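Local atomic coordinates of protein toll (Drosophila melanogaster, PDB entry 4LXR), a protein that serves as the cell-surface receptor for the cleaved cytokine Spätzle C-106, setting dorsal-ventral polarity in the embryo and switching on antifungal immunity. Residues I28-L40 / I50-P64. Residues are numbered along the deposited sequence; the frame is centred on the assembly and turned at random.
Sequences ICPANAENPTFRL and IMCNLTDTTDYQQLP. With NAG (2-acetamido-2-deoxy-beta-D-glucopyranose), chain H.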
loop_
_atom_site.group_PDB
_atom_site.type_symbol
_atom_site.label_atom_id
_atom_site.label_comp_id
_atom_site.label_asym_id
_atom_site.label_seq_id
_atom_site.Cartn_x
_atom_site.Cartn_y
_atom_site.Cartn_z
ATOM N N ILE A 28 -7.244 -38.443 16.979
ATOM C CA ILE A 28 -5.884 -38.977 16.883
ATOM C C ILE A 28 -5.782 -40.380 17.466
ATOM O O ILE A 28 -6.453 -40.716 18.444
ATOM C CB ILE A 28 -4.801 -38.043 17.495
ATOM C CG1 ILE A 28 -4.739 -38.179 19.010
ATOM C CG2 ILE A 28 -5.036 -36.596 17.099
ATOM C CD1 ILE A 28 -3.829 -37.160 19.658
ATOM N N CYS A 29 -4.955 -41.202 16.829
ATOM C CA CYS A 29 -4.763 -42.584 17.236
ATOM C C CYS A 29 -3.280 -42.934 17.123
ATOM O O CYS A 29 -2.663 -42.693 16.083
ATOM C CB CYS A 29 -5.590 -43.521 16.352
ATOM S SG CYS A 29 -7.378 -43.171 16.282
ATOM N N PRO A 30 -2.686 -43.473 18.201
ATOM C CA PRO A 30 -3.255 -43.667 19.542
ATOM C C PRO A 30 -3.482 -42.344 20.275
ATOM O O PRO A 30 -2.976 -41.305 19.850
ATOM C CB PRO A 30 -2.172 -44.474 20.270
ATOM C CG PRO A 30 -1.349 -45.088 19.186
ATOM C CD PRO A 30 -1.349 -44.075 18.084
ATOM N N ALA A 31 -4.232 -42.400 21.372
ATOM C CA ALA A 31 -4.627 -41.209 22.117
ATOM C C ALA A 31 -3.459 -40.334 22.561
ATOM O O ALA A 31 -3.497 -39.116 22.403
ATOM C CB ALA A 31 -5.482 -41.599 23.324
ATOM N N ASN A 32 -2.421 -40.943 23.117
ATOM C CA ASN A 32 -1.373 -40.155 23.762
ATOM C C ASN A 32 -0.155 -39.900 22.884
ATOM O O ASN A 32 0.926 -39.592 23.386
ATOM C CB ASN A 32 -0.946 -40.804 25.086
ATOM C CG ASN A 32 -1.363 -39.990 26.306
ATOM O OD1 ASN A 32 -2.525 -40.012 26.718
ATOM N ND2 ASN A 32 -0.406 -39.277 26.897
ATOM N N ALA A 33 -0.331 -40.003 21.573
ATOM C CA ALA A 33 0.808 -39.968 20.667
ATOM C C ALA A 33 1.246 -38.565 20.252
ATOM O O ALA A 33 0.426 -37.714 19.902
ATOM C CB ALA A 33 0.533 -40.831 19.431
ATOM N N GLU A 34 2.557 -38.344 20.302
ATOM C CA GLU A 34 3.193 -37.161 19.730
ATOM C C GLU A 34 3.150 -37.259 18.207
ATOM O O GLU A 34 2.965 -36.258 17.503
ATOM C CB GLU A 34 4.646 -37.075 20.211
ATOM C CG GLU A 34 5.605 -36.363 19.263
ATOM C CD GLU A 34 5.628 -34.859 19.462
ATOM O OE1 GLU A 34 5.411 -34.405 20.606
ATOM O OE2 GLU A 34 5.868 -34.133 18.470
ATOM N N ASN A 35 3.319 -38.481 17.709
ATOM C CA ASN A 35 3.262 -38.751 16.278
ATOM C C ASN A 35 2.256 -39.851 15.970
ATOM O O ASN A 35 2.644 -40.983 15.670
ATOM C CB ASN A 35 4.647 -39.143 15.760
ATOM C CG ASN A 35 5.641 -37.999 15.831
ATOM O OD1 ASN A 35 5.373 -36.895 15.358
ATOM N ND2 ASN A 35 6.795 -38.258 16.433
ATOM N N PRO A 36 0.956 -39.515 16.039
ATOM C CA PRO A 36 -0.120 -40.501 15.883
ATOM C C PRO A 36 -0.076 -41.211 14.538
ATOM O O PRO A 36 0.321 -40.617 13.532
ATOM C CB PRO A 36 -1.398 -39.655 15.996
ATOM C CG PRO A 36 -0.968 -38.264 15.685
ATOM C CD PRO A 36 0.433 -38.143 16.191
ATOM N N THR A 37 -0.481 -42.476 14.539
ATOM C CA THR A 37 -0.540 -43.281 13.328
ATOM C C THR A 37 -1.590 -42.686 12.402
ATOM O O THR A 37 -1.398 -42.624 11.177
ATOM C CB THR A 37 -0.898 -44.744 13.651
ATOM O OG1 THR A 37 -0.001 -45.247 14.646
ATOM C CG2 THR A 37 -0.762 -45.605 12.436
ATOM N N PHE A 38 -2.690 -42.236 13.002
ATOM C CA PHE A 38 -3.794 -41.642 12.266
ATOM C C PHE A 38 -4.250 -40.352 12.905
ATOM O O PHE A 38 -4.330 -40.235 14.126
ATOM C CB PHE A 38 -4.970 -42.603 12.184
ATOM C CG PHE A 38 -4.640 -43.879 11.481
ATOM C CD1 PHE A 38 -4.576 -43.926 10.097
ATOM C CD2 PHE A 38 -4.368 -45.026 12.195
ATOM C CE1 PHE A 38 -4.269 -45.099 9.447
ATOM C CE2 PHE A 38 -4.056 -46.204 11.546
ATOM C CZ PHE A 38 -4.005 -46.238 10.172
ATOM N N ARG A 39 -4.545 -39.380 12.058
ATOM C CA ARG A 39 -5.166 -38.158 12.499
ATOM C C ARG A 39 -6.322 -37.922 11.558
ATOM O O ARG A 39 -6.117 -37.678 10.378
ATOM C CB ARG A 39 -4.179 -36.992 12.440
ATOM C CG ARG A 39 -4.712 -35.720 13.057
ATOM C CD ARG A 39 -3.720 -34.571 12.921
ATOM N NE ARG A 39 -2.368 -34.946 13.331
ATOM C CZ ARG A 39 -1.870 -34.741 14.547
ATOM N NH1 ARG A 39 -2.611 -34.166 15.482
ATOM N NH2 ARG A 39 -0.628 -35.113 14.828
ATOM N N LEU A 40 -7.537 -38.018 12.074
ATOM C CA LEU A 40 -8.716 -37.853 11.243
ATOM C C LEU A 40 -9.402 -36.526 11.483
ATOM O O LEU A 40 -9.628 -36.131 12.623
ATOM C CB LEU A 40 -9.715 -38.985 11.483
ATOM C CG LEU A 40 -9.368 -40.385 10.979
ATOM C CD1 LEU A 40 -8.624 -41.172 12.057
ATOM C CD2 LEU A 40 -10.658 -41.072 10.630
ATOM N N ILE A 50 -8.182 -38.442 6.203
ATOM C CA ILE A 50 -7.365 -39.366 6.965
ATOM C C ILE A 50 -5.901 -39.043 6.706
ATOM O O ILE A 50 -5.418 -39.189 5.586
ATOM C CB ILE A 50 -7.659 -40.828 6.615
ATOM C CG1 ILE A 50 -9.155 -41.102 6.721
ATOM C CG2 ILE A 50 -6.893 -41.758 7.538
ATOM C CD1 ILE A 50 -9.604 -42.284 5.903
ATOM N N MET A 51 -5.215 -38.551 7.737
ATOM C CA MET A 51 -3.792 -38.265 7.642
ATOM C C MET A 51 -3.074 -39.414 8.318
ATOM O O MET A 51 -3.336 -39.716 9.477
ATOM C CB MET A 51 -3.453 -36.924 8.299
ATOM C CG MET A 51 -1.959 -36.668 8.502
ATOM S SD MET A 51 -1.085 -36.076 7.035
ATOM C CE MET A 51 -1.994 -34.568 6.691
ATOM N N CYS A 52 -2.201 -40.081 7.570
ATOM C CA CYS A 52 -1.560 -41.303 8.034
ATOM C C CYS A 52 -0.100 -41.053 8.349
ATOM O O CYS A 52 0.547 -40.218 7.716
ATOM C CB CYS A 52 -1.623 -42.390 6.950
ATOM S SG CYS A 52 -3.254 -43.126 6.607
ATOM N N ASN A 53 0.417 -41.800 9.314
ATOM C CA ASN A 53 1.854 -41.896 9.530
ATOM C C ASN A 53 2.164 -43.359 9.801
ATOM O O ASN A 53 2.169 -43.790 10.947
ATOM C CB ASN A 53 2.309 -41.023 10.702
ATOM C CG ASN A 53 3.814 -40.853 10.755
ATOM O OD1 ASN A 53 4.555 -41.677 10.216
ATOM N ND2 ASN A 53 4.274 -39.771 11.399
ATOM N N LEU A 54 2.426 -44.105 8.729
ATOM C CA LEU A 54 2.487 -45.560 8.777
ATOM C C LEU A 54 3.901 -46.064 8.523
ATOM O O LEU A 54 4.679 -45.418 7.818
ATOM C CB LEU A 54 1.559 -46.144 7.705
ATOM C CG LEU A 54 0.079 -46.388 8.000
ATOM C CD1 LEU A 54 -0.545 -45.273 8.803
ATOM C CD2 LEU A 54 -0.681 -46.589 6.699
ATOM N N THR A 55 4.230 -47.217 9.098
ATOM C CA THR A 55 5.488 -47.886 8.773
ATOM C C THR A 55 5.147 -49.157 8.008
ATOM O O THR A 55 5.959 -49.687 7.254
ATOM C CB THR A 55 6.310 -48.272 10.035
ATOM O OG1 THR A 55 5.954 -49.593 10.461
ATOM C CG2 THR A 55 6.070 -47.295 11.180
ATOM N N ASP A 56 3.915 -49.614 8.194
ATOM C CA ASP A 56 3.501 -50.939 7.769
ATOM C C ASP A 56 1.996 -50.986 7.530
ATOM O O ASP A 56 1.222 -50.304 8.194
ATOM C CB ASP A 56 3.855 -51.931 8.876
ATOM C CG ASP A 56 4.030 -53.323 8.366
ATOM O OD1 ASP A 56 3.010 -54.015 8.179
ATOM O OD2 ASP A 56 5.193 -53.726 8.161
ATOM N N THR A 57 1.578 -51.816 6.595
ATOM C CA THR A 57 0.167 -51.984 6.293
ATOM C C THR A 57 -0.628 -52.507 7.508
ATOM O O THR A 57 -1.816 -52.217 7.664
ATOM C CB THR A 57 0.004 -52.881 5.032
ATOM O OG1 THR A 57 -0.384 -52.063 3.913
ATOM C CG2 THR A 57 -0.994 -53.984 5.252
ATOM N N THR A 58 0.039 -53.249 8.388
ATOM C CA THR A 58 -0.602 -53.694 9.625
ATOM C C THR A 58 -0.993 -52.534 10.564
ATOM O O THR A 58 -1.806 -52.723 11.469
ATOM C CB THR A 58 0.268 -54.708 10.404
ATOM O OG1 THR A 58 1.377 -54.034 11.013
ATOM C CG2 THR A 58 0.784 -55.788 9.475
ATOM N N ASP A 59 -0.414 -51.349 10.362
ATOM C CA ASP A 59 -0.745 -50.192 11.201
ATOM C C ASP A 59 -2.222 -49.791 11.101
ATOM O O ASP A 59 -2.754 -49.152 12.013
ATOM C CB ASP A 59 0.136 -48.981 10.868
ATOM C CG ASP A 59 1.564 -49.141 11.343
ATOM O OD1 ASP A 59 1.837 -50.055 12.149
ATOM O OD2 ASP A 59 2.416 -48.331 10.915
ATOM N N TYR A 60 -2.887 -50.175 10.009
ATOM C CA TYR A 60 -4.321 -49.902 9.852
ATOM C C TYR A 60 -5.180 -50.497 10.977
ATOM O O TYR A 60 -6.353 -50.159 11.120
ATOM C CB TYR A 60 -4.832 -50.366 8.482
ATOM C CG TYR A 60 -4.452 -49.438 7.350
ATOM C CD1 TYR A 60 -4.909 -48.124 7.320
ATOM C CD2 TYR A 60 -3.645 -49.877 6.298
ATOM C CE1 TYR A 60 -4.561 -47.269 6.287
ATOM C CE2 TYR A 60 -3.303 -49.033 5.259
ATOM C CZ TYR A 60 -3.764 -47.727 5.259
ATOM O OH TYR A 60 -3.418 -46.881 4.231
ATOM N N GLN A 61 -4.575 -51.376 11.769
ATOM C CA GLN A 61 -5.195 -51.967 12.947
ATOM C C GLN A 61 -5.482 -50.899 14.002
ATOM O O GLN A 61 -6.333 -51.081 14.877
ATOM C CB GLN A 61 -4.242 -53.004 13.533
ATOM C CG GLN A 61 -4.863 -54.017 14.466
ATOM C CD GLN A 61 -3.857 -55.071 14.902
ATOM O OE1 GLN A 61 -2.664 -54.958 14.607
ATOM N NE2 GLN A 61 -4.332 -56.104 15.600
ATOM N N GLN A 62 -4.764 -49.783 13.929
ATOM C CA GLN A 62 -4.925 -48.735 14.931
ATOM C C GLN A 62 -5.969 -47.704 14.516
ATOM O O GLN A 62 -6.038 -46.627 15.099
ATOM C CB GLN A 62 -3.586 -48.055 15.224
ATOM C CG GLN A 62 -2.525 -49.010 15.722
ATOM C CD GLN A 62 -1.124 -48.443 15.610
ATOM O OE1 GLN A 62 -0.871 -47.302 15.991
ATOM N NE2 GLN A 62 -0.202 -49.244 15.087
ATOM N N LEU A 63 -6.764 -48.031 13.499
ATOM C CA LEU A 63 -7.859 -47.164 13.068
ATOM C C LEU A 63 -8.863 -47.131 14.213
ATOM O O LEU A 63 -8.958 -48.093 14.960
ATOM C CB LEU A 63 -8.538 -47.757 11.834
ATOM C CG LEU A 63 -8.542 -47.151 10.423
ATOM C CD1 LEU A 63 -7.531 -46.037 10.187
ATOM C CD2 LEU A 63 -8.361 -48.288 9.406
ATOM N N PRO A 64 -9.616 -46.029 14.358
ATOM C CA PRO A 64 -10.689 -46.060 15.358
ATOM C C PRO A 64 -11.733 -47.124 14.996
ATOM O O PRO A 64 -11.969 -47.358 13.818
ATOM C CB PRO A 64 -11.292 -44.652 15.268
ATOM C CG PRO A 64 -10.967 -44.191 13.888
ATOM C CD PRO A 64 -9.611 -44.777 13.581
HETATM C C1 NAG H . 5.684 -39.840 11.725
HETATM C C2 NAG H . 6.349 -38.462 11.781
HETATM C C3 NAG H . 7.841 -38.606 12.084
HETATM C C4 NAG H . 8.076 -39.477 13.311
HETATM C C5 NAG H . 7.304 -40.788 13.213
HETATM C C6 NAG H . 7.358 -41.583 14.495
HETATM C C7 NAG H . 5.237 -36.773 10.379
HETATM C C8 NAG H . 5.190 -36.128 9.026
HETATM N N2 NAG H . 6.154 -37.733 10.537
HETATM O O3 NAG H . 8.411 -37.319 12.303
HETATM O O4 NAG H . 9.461 -39.789 13.399
HETATM O O5 NAG H . 5.917 -40.530 12.949
HETATM O O6 NAG H . 7.346 -42.980 14.238
HETATM O O7 NAG H . 4.474 -36.447 11.282
HETATM O O HOH W 1 -0.996 -39.175 11.180
HETATM O O HOH W 2 2.455 -38.712 12.981
#
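The Phe38 ring fills a hollow lined by Cys52, Leu54, Asp59, Tyr60 and Leu63. Leu63 CD1 sits over one ring face, 3.4 Å from the centroid and 9° off the normal, a CH-pi contact. Cys52 SG and Asp59 O meet the ring edge, the latter 3.3 Å from Phe38 CE2. The Tyr60 ring is near parallel but slid aside, its CD1 3.5 Å from Phe38 CZ. Placing CG beside the backbone N (chi1 -61°) directs the ring inward; cutting it back to an alanine is likely to open a gap beneath Leu63 and deprive Tyr60 of its aromatic neighbour.

Beside it, Thr37 OG1 donates to Gln62 OE1 (2.6 Å) from above the carbonyl plane, while Thr37 CG2 rests against both Leu54 CD1 and Asp59 CB. Arg39 and Met51 form an antiparallel hydrogen-bonded pair, with Arg39 N to Met51 O at 2.9 Å and 161°. On their face both side chains pack against Spätzle. Just beyond the paired strands, glycosylated Asn53 donates its N to Thr37 O at 2.7 Å.

The chemistry divides this N-terminal hairpin of the Toll ectodomain: an apolar face turned inward, where Cys52 joins Phe38 and is disulfide-bonded to Cys80, a ligand-contacting face opposite, and sugar at the margin.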